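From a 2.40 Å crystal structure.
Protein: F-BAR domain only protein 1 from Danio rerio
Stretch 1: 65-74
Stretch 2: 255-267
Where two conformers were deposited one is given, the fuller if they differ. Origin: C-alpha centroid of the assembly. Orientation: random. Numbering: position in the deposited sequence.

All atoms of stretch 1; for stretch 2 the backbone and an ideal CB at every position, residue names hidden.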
ATOM      1  N   ALA B  65       0.668  27.326 -20.691  1.00 82.13           N
ATOM      2  CA  ALA B  65       1.422  26.080 -20.718  1.00 72.96           C
ATOM      3  C   ALA B  65       0.524  24.900 -21.080  1.00 55.00           C
ATOM      4  O   ALA B  65      -0.642  24.857 -20.669  1.00 51.60           O
ATOM      5  CB  ALA B  65       2.074  25.841 -19.356  1.00 65.82           C
ATOM      6  N   PRO B  66       1.028  23.928 -21.841  1.00 54.02           N
ATOM      7  CA  PRO B  66       0.180  22.828 -22.318  1.00 59.22           C
ATOM      8  C   PRO B  66      -0.343  21.958 -21.187  1.00 55.05           C
ATOM      9  O   PRO B  66       0.234  21.873 -20.105  1.00 41.52           O
ATOM     10  CB  PRO B  66       1.110  22.037 -23.237  1.00 38.58           C
ATOM     11  CG  PRO B  66       2.454  22.373 -22.771  1.00 56.05           C
ATOM     12  CD  PRO B  66       2.418  23.777 -22.280  1.00 47.43           C
ATOM     13  N   VAL B  67      -1.430  21.260 -21.491  1.00 48.61           N
ATOM     14  CA  VAL B  67      -2.254  20.602 -20.487  1.00 52.07           C
ATOM     15  C   VAL B  67      -1.653  19.257 -20.107  1.00 38.65           C
ATOM     16  O   VAL B  67      -1.565  18.343 -20.931  1.00 58.07           O
ATOM     17  CB  VAL B  67      -3.684  20.423 -21.010  1.00 51.59           C
ATOM     18  CG1 VAL B  67      -4.536  19.676 -20.006  1.00 41.58           C
ATOM     19  CG2 VAL B  67      -4.279  21.762 -21.336  1.00 64.82           C
ATOM     20  N   LEU B  68      -1.287  19.120 -18.845  1.00 37.43           N
ATOM     21  CA  LEU B  68      -0.844  17.846 -18.313  1.00 25.53           C
ATOM     22  C   LEU B  68      -2.059  16.948 -18.114  1.00 31.66           C
ATOM     23  O   LEU B  68      -2.990  17.310 -17.398  1.00 40.53           O
ATOM     24  CB  LEU B  68      -0.096  18.072 -17.006  1.00 25.15           C
ATOM     25  CG  LEU B  68       0.334  16.841 -16.231  1.00 25.78           C
ATOM     26  CD1 LEU B  68       1.141  15.934 -17.099  1.00 27.19           C
ATOM     27  CD2 LEU B  68       1.126  17.270 -15.049  1.00 28.18           C
ATOM     28  N   SER B  69      -2.057  15.790 -18.756  1.00 40.93           N
ATOM     29  CA  SER B  69      -3.195  14.893 -18.772  1.00 32.27           C
ATOM     30  C   SER B  69      -2.741  13.482 -18.439  1.00 34.20           C
ATOM     31  O   SER B  69      -1.660  13.075 -18.849  1.00 43.18           O
ATOM     32  CB  SER B  69      -3.864  14.905 -20.129  1.00 39.55           C
ATOM     33  OG  SER B  69      -4.920  13.965 -20.160  1.00 67.21           O
ATOM     34  N   PHE B  70      -3.546  12.739 -17.680  1.00 44.00           N
ATOM     35  CA  PHE B  70      -3.171  11.371 -17.341  1.00 37.02           C
ATOM     36  C   PHE B  70      -4.383  10.449 -17.329  1.00 34.52           C
ATOM     37  O   PHE B  70      -5.529  10.882 -17.398  1.00 40.93           O
ATOM     38  CB  PHE B  70      -2.428  11.303 -16.013  1.00 36.16           C
ATOM     39  CG  PHE B  70      -3.252  11.645 -14.812  1.00 37.21           C
ATOM     40  CD1 PHE B  70      -3.992  10.673 -14.164  1.00 44.77           C
ATOM     41  CD2 PHE B  70      -3.233  12.916 -14.287  1.00 34.17           C
ATOM     42  CE1 PHE B  70      -4.723  10.966 -13.050  1.00 26.69           C
ATOM     43  CE2 PHE B  70      -3.963  13.213 -13.169  1.00 35.50           C
ATOM     44  CZ  PHE B  70      -4.710  12.230 -12.546  1.00 31.13           C
ATOM     45  N   ARG B  71      -4.098   9.155 -17.254  1.00 36.38           N
ATOM     46  CA  ARG B  71      -5.092   8.098 -17.354  1.00 37.80           C
ATOM     47  C   ARG B  71      -4.896   7.088 -16.228  1.00 44.01           C
ATOM     48  O   ARG B  71      -3.765   6.690 -15.942  1.00 39.45           O
ATOM     49  CB  ARG B  71      -4.941   7.396 -18.693  1.00 40.23           C
ATOM     50  CG  ARG B  71      -6.048   6.484 -19.080  1.00 52.92           C
ATOM     51  CD  ARG B  71      -5.645   5.613 -20.263  1.00 58.59           C
ATOM     52  NE  ARG B  71      -5.304   6.398 -21.442  1.00 68.18           N
ATOM     53  CZ  ARG B  71      -6.189   6.928 -22.275  1.00 83.35           C
ATOM     54  NH1 ARG B  71      -7.491   6.781 -22.064  1.00 81.83           N
ATOM     55  NH2 ARG B  71      -5.764   7.621 -23.317  1.00 61.78           N
ATOM     56  N   LEU B  72      -5.989   6.653 -15.605  1.00 45.46           N
ATOM     57  CA  LEU B  72      -5.941   5.487 -14.725  1.00 37.02           C
ATOM     58  C   LEU B  72      -6.350   4.236 -15.483  1.00 37.06           C
ATOM     59  O   LEU B  72      -7.343   4.237 -16.206  1.00 52.70           O
ATOM     60  CB  LEU B  72      -6.853   5.667 -13.521  1.00 37.84           C
ATOM     61  CG  LEU B  72      -6.746   6.957 -12.728  1.00 39.07           C
ATOM     62  CD1 LEU B  72      -7.836   6.959 -11.693  1.00 41.18           C
ATOM     63  CD2 LEU B  72      -5.392   7.062 -12.076  1.00 31.07           C
ATOM     64  N   VAL B  73      -5.608   3.151 -15.279  1.00 41.44           N
ATOM     65  CA  VAL B  73      -5.831   1.920 -16.020  1.00 53.28           C
ATOM     66  C   VAL B  73      -5.922   0.751 -15.059  1.00 60.20           C
ATOM     67  O   VAL B  73      -5.433   0.812 -13.930  1.00 57.76           O
ATOM     68  CB  VAL B  73      -4.724   1.660 -17.057  1.00 62.29           C
ATOM     69  CG1 VAL B  73      -4.686   2.765 -18.081  1.00 55.16           C
ATOM     70  CG2 VAL B  73      -3.401   1.560 -16.367  1.00 52.47           C
ATOM     71  N   ASN B  74      -6.549  -0.326 -15.537  0.50 91.51           N
ATOM     72  CA  ASN B  74      -6.791  -1.537 -14.753  0.50 76.99           C
ATOM     73  C   ASN B  74      -7.496  -1.208 -13.442  0.50 74.90           C
ATOM     74  O   ASN B  74      -7.117  -1.676 -12.369  0.50 70.13           O
ATOM     75  CB  ASN B  74      -5.495  -2.308 -14.500  0.50 76.25           C
ATOM     76  CG  ASN B  74      -5.746  -3.704 -13.969  0.50 83.02           C
ATOM     77  OD1 ASN B  74      -6.802  -4.289 -14.207  0.50 99.83           O
ATOM     78  ND2 ASN B  74      -4.782  -4.240 -13.234  0.50 72.79           N
ATOM     79  N   UNK B 255      -4.207  -3.309  -5.661  1.00 46.04           N
ATOM     80  CA  UNK B 255      -5.458  -3.133  -6.386  1.00 28.90           C
ATOM     81  C   UNK B 255      -5.320  -3.473  -7.856  1.00 35.87           C
ATOM     82  O   UNK B 255      -6.304  -3.851  -8.495  1.00 46.91           O
ATOM     83  CB  UNK B 255      -5.957  -1.695  -6.234  1.00 28.90           C
ATOM     84  N   UNK B 256      -4.133  -3.329  -8.416  1.00 33.22           N
ATOM     85  CA  UNK B 256      -3.952  -3.460  -9.838  1.00 40.88           C
ATOM     86  C   UNK B 256      -3.981  -2.144 -10.571  1.00 43.54           C
ATOM     87  O   UNK B 256      -3.619  -2.103 -11.748  1.00 47.52           O
ATOM     88  CB  UNK B 256      -5.026  -4.387 -10.411  1.00 40.88           C
ATOM     89  N   UNK B 257      -4.427  -1.082  -9.910  1.00 49.37           N
ATOM     90  CA  UNK B 257      -4.483   0.243 -10.505  1.00 47.93           C
ATOM     91  C   UNK B 257      -3.103   0.689 -10.970  1.00 44.09           C
ATOM     92  O   UNK B 257      -2.084   0.394 -10.345  1.00 43.32           O
ATOM     93  CB  UNK B 257      -5.058   1.251  -9.508  1.00 47.93           C
ATOM     94  N   UNK B 258      -3.080   1.405 -12.090  1.00 46.21           N
ATOM     95  CA  UNK B 258      -1.849   1.967 -12.622  1.00 37.77           C
ATOM     96  C   UNK B 258      -2.172   3.308 -13.274  1.00 33.85           C
ATOM     97  O   UNK B 258      -3.332   3.620 -13.545  1.00 33.27           O
ATOM     98  CB  UNK B 258      -1.190   1.012 -13.620  1.00 37.77           C
ATOM     99  N   UNK B 259      -1.138   4.106 -13.526  1.00 36.05           N
ATOM    100  CA  UNK B 259      -1.298   5.432 -14.108  1.00 34.93           C
ATOM    101  C   UNK B 259      -0.359   5.591 -15.301  1.00 32.30           C
ATOM    102  O   UNK B 259       0.781   5.122 -15.279  1.00 42.21           O
ATOM    103  CB  UNK B 259      -1.031   6.518 -13.064  1.00 34.93           C
ATOM    104  N   UNK B 260      -0.850   6.215 -16.363  1.00 34.78           N
ATOM    105  CA  UNK B 260      -0.015   6.533 -17.506  1.00 38.75           C
ATOM    106  C   UNK B 260      -0.417   7.894 -18.056  1.00 34.46           C
ATOM    107  O   UNK B 260      -1.577   8.291 -17.970  1.00 61.03           O
ATOM    108  CB  UNK B 260      -0.127   5.453 -18.584  1.00 38.75           C
ATOM    109  N   UNK B 261       0.556   8.620 -18.595  1.00 44.03           N
ATOM    110  CA  UNK B 261       0.298   9.950 -19.126  1.00 35.98           C
ATOM    111  C   UNK B 261      -0.368   9.857 -20.487  1.00 34.45           C
ATOM    112  O   UNK B 261      -0.245   8.858 -21.190  1.00 46.01           O
ATOM    113  CB  UNK B 261       1.596  10.755 -19.222  1.00 35.98           C
ATOM    114  N   UNK B 262      -1.082  10.910 -20.858  1.00 39.43           N
ATOM    115  CA  UNK B 262      -1.764  10.981 -22.145  1.00 37.34           C
ATOM    116  C   UNK B 262      -1.171  12.161 -22.887  1.00 43.00           C
ATOM    117  O   UNK B 262      -1.294  13.309 -22.443  1.00 60.14           O
ATOM    118  CB  UNK B 262      -3.280  11.119 -21.986  1.00 37.34           C
ATOM    119  N   UNK B 263      -0.518  11.886 -23.999  1.00 38.04           N
ATOM    120  CA  UNK B 263       0.189  12.909 -24.726  1.00 42.89           C
ATOM    121  C   UNK B 263       1.682  12.827 -24.485  1.00 57.80           C
ATOM    122  O   UNK B 263       2.157  12.242 -23.509  1.00 59.58           O
ATOM    123  CB  UNK B 263      -0.336  14.293 -24.338  1.00 42.89           C
ATOM    124  N   UNK B 264       2.430  13.407 -25.415  1.00 60.99           N
ATOM    125  CA  UNK B 264       3.879  13.329 -25.408  1.00 59.63           C
ATOM    126  C   UNK B 264       4.540  14.563 -24.826  1.00 49.28           C
ATOM    127  O   UNK B 264       5.765  14.602 -24.745  1.00 50.74           O
ATOM    128  CB  UNK B 264       4.391  13.100 -26.831  1.00 59.63           C
ATOM    129  N   UNK B 265       3.768  15.575 -24.432  1.00 57.45           N
ATOM    130  CA  UNK B 265       4.371  16.836 -24.019  1.00 49.11           C
ATOM    131  C   UNK B 265       5.042  16.712 -22.667  1.00 42.28           C
ATOM    132  O   UNK B 265       5.956  17.479 -22.357  1.00 48.18           O
ATOM    133  CB  UNK B 265       3.317  17.944 -23.978  1.00 49.11           C
ATOM    134  N   UNK B 266       4.585  15.776 -21.849  1.00 45.70           N
ATOM    135  CA  UNK B 266       5.191  15.453 -20.575  1.00 33.50           C
ATOM    136  C   UNK B 266       5.588  13.989 -20.614  1.00 33.03           C
ATOM    137  O   UNK B 266       5.026  13.196 -21.371  1.00 42.32           O
ATOM    138  CB  UNK B 266       4.244  15.747 -19.410  1.00 33.50           C
ATOM    139  N   UNK B 267       6.558  13.621 -19.800  1.00 33.28           N
ATOM    140  CA  UNK B 267       6.927  12.222 -19.700  1.00 37.77           C
ATOM    141  C   UNK B 267       7.060  11.832 -18.239  1.00 35.51           C
ATOM    142  O   UNK B 267       7.413  12.646 -17.388  1.00 28.50           O
ATOM    143  CB  UNK B 267       8.229  11.946 -20.455  1.00 37.77           C
TER

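Residues 69-73 and 258-261 run antiparallel, and their backbone pairing sets which way positions 258-261 face. Position 255 has nothing of the first stretch near its ideal CB, so many residues would fit; it is Ser255, whose OG accepts a hydrogen bond from N of 257. At 256, phi is +96°, and an ideal CB would lie 2.8 Å from Asn74 ND2 and crowd the preceding carbonyl. Only glycine suits; Gly256 avoids both clashes, and its O accepts a weak hydrogen bond from Asn74 ND2 (2.9 Å). The CB of 257 points away from the first stretch, which decides little; the residue is Leu257.

Position 258 pairs with Val73 through two backbone hydrogen bonds, and its CB lies 3.6 Å from Val73 CG2, so a modest side chain of almost any character could pack there. Asp258 makes this contact through CB, while its carboxylate leads away and Asp258 OD1 accepts from N of 259 (2.9 Å).

The CB of 259 is on the face of Phe70 and Leu72, 4.5 Å from Leu72 CD2, which favours an apolar residue such as valine, isoleucine or leucine. Val259 places CG2 3.9 Å from Phe70 CD1 and 4.4 Å from Leu72 CD2.

Position 260 pairs with Arg71 and shares its face; an acid could answer the guanidinium, although a polar or beta-branched residue would also fit. Glu260 bends back toward the first stretch, forming a long salt bridge between OE2 and Arg71 NE (3.7 Å).

At 261 the side chain returns to the face of Phe70, with Leu68 within reach of a longer apolar group. Leu261 sets CD2 4.0 Å from Phe70 CB and 4.4 Å from Leu68 CD1.

The CB of 262 points toward the first stretch, between Ser69 OG (3.8 Å) and Arg71 NH2 (4.5 Å); small apolar or polar residues would serve. Val262 lays CG2 3.8 Å from Arg71 CB, while its N donates to Ser69 O (3.0 Å).

At 263, phi of +103° calls for glycine, and Gly263 is found. Position 264 is out of reach of the first stretch, which leaves the choice open: Ser264. The CB of 265 points toward Pro66, inviting an aliphatic stem; Arg265 supplies one, CG to Pro66 CG at 3.5 Å.

The CB of 266 points toward the first stretch, 3.9 Å from Leu68 CD1, with Pro66 O, an acceptor, further on. A large residue suits, ideally one ending in a donor. Tyr266 receives Leu68 CD1 over one ring face, and its OH donates to Pro66 O (2.7 Å). Position 267 points away, so the first stretch sets no preference; it is Arg267.

Stretch 2, residues 255-267: SGLDVELVGSRYR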
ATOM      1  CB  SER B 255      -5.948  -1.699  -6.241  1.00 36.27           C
ATOM      2  OG  SER B 255      -4.999  -0.794  -6.761  1.00 37.51           O
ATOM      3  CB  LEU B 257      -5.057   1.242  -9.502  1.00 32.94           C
ATOM      4  CG  LEU B 257      -5.133   2.722  -9.872  1.00 33.00           C
ATOM      5  CD1 LEU B 257      -6.290   3.329  -9.180  1.00 31.40           C
ATOM      6  CD2 LEU B 257      -3.893   3.470  -9.458  1.00 55.54           C
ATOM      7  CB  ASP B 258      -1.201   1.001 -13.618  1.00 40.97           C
ATOM      8  CG  ASP B 258       0.287   1.162 -13.699  1.00 54.23           C
ATOM      9  OD1 ASP B 258       0.833   2.078 -13.062  1.00 39.07           O
ATOM     10  OD2 ASP B 258       0.913   0.375 -14.424  1.00 57.95           O
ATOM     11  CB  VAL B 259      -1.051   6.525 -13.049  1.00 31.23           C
ATOM     12  CG1 VAL B 259       0.364   6.474 -12.542  1.00 28.56           C
ATOM     13  CG2 VAL B 259      -1.391   7.880 -13.597  1.00 35.95           C
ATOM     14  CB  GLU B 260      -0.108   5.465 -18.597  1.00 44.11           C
ATOM     15  CG  GLU B 260      -1.378   5.479 -19.391  1.00 41.04           C
ATOM     16  CD  GLU B 260      -1.522   4.261 -20.278  1.00 47.68           C
ATOM     17  OE1 GLU B 260      -0.835   3.259 -20.014  1.00 51.00           O
ATOM     18  OE2 GLU B 260      -2.305   4.311 -21.251  1.00 67.09           O
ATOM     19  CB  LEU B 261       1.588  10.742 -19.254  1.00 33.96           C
ATOM     20  CG  LEU B 261       2.364  11.037 -17.981  1.00 36.34           C
ATOM     21  CD1 LEU B 261       3.483  12.030 -18.276  1.00 33.15           C
ATOM     22  CD2 LEU B 261       1.451  11.557 -16.919  1.00 38.66           C
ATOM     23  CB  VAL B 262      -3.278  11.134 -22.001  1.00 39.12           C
ATOM     24  CG1 VAL B 262      -3.920  11.090 -23.354  1.00 64.26           C
ATOM     25  CG2 VAL B 262      -3.827  10.043 -21.125  1.00 42.60           C
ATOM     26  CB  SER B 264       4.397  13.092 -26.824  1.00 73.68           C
ATOM     27  OG  SER B 264       3.889  14.072 -27.711  1.00 87.65           O
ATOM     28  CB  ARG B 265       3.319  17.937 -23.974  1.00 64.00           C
ATOM     29  CG  ARG B 265       3.879  19.347 -23.905  1.00 70.24           C
ATOM     30  CD  ARG B 265       4.560  19.751 -25.213  1.00 93.68           C
ATOM     31  NE  ARG B 265       5.351  20.976 -25.096  1.00 78.06           N
ATOM     32  CZ  ARG B 265       6.495  21.072 -24.429  1.00 81.77           C
ATOM     33  NH1 ARG B 265       6.994  20.018 -23.802  1.00 89.56           N
ATOM     34  NH2 ARG B 265       7.143  22.226 -24.387  1.00 87.82           N
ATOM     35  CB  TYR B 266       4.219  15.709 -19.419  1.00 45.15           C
ATOM     36  CG  TYR B 266       3.756  17.142 -19.293  1.00 32.71           C
ATOM     37  CD1 TYR B 266       2.703  17.627 -20.044  1.00 30.67           C
ATOM     38  CD2 TYR B 266       4.354  17.996 -18.397  1.00 40.57           C
ATOM     39  CE1 TYR B 266       2.294  18.921 -19.925  1.00 28.17           C
ATOM     40  CE2 TYR B 266       3.938  19.289 -18.269  1.00 29.42           C
ATOM     41  CZ  TYR B 266       2.915  19.743 -19.033  1.00 26.13           C
ATOM     42  OH  TYR B 266       2.516  21.038 -18.908  1.00 45.41           O
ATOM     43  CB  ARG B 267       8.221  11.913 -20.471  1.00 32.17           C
ATOM     44  CG  ARG B 267       9.416  12.640 -19.968  1.00 39.05           C
ATOM     45  CD  ARG B 267      10.643  12.400 -20.826  1.00 33.58           C
ATOM     46  NE  ARG B 267      11.637  13.390 -20.464  1.00 31.63           N
ATOM     47  CZ  ARG B 267      12.377  13.329 -19.375  1.00 30.27           C
ATOM     48  NH1 ARG B 267      12.274  12.298 -18.555  1.00 39.74           N
ATOM     49  NH2 ARG B 267      13.220  14.299 -19.110  1.00 33.68           N
TER
HETATM   50  O   HOH W   1      -0.225  15.213 -20.956  1.00 37.72           O
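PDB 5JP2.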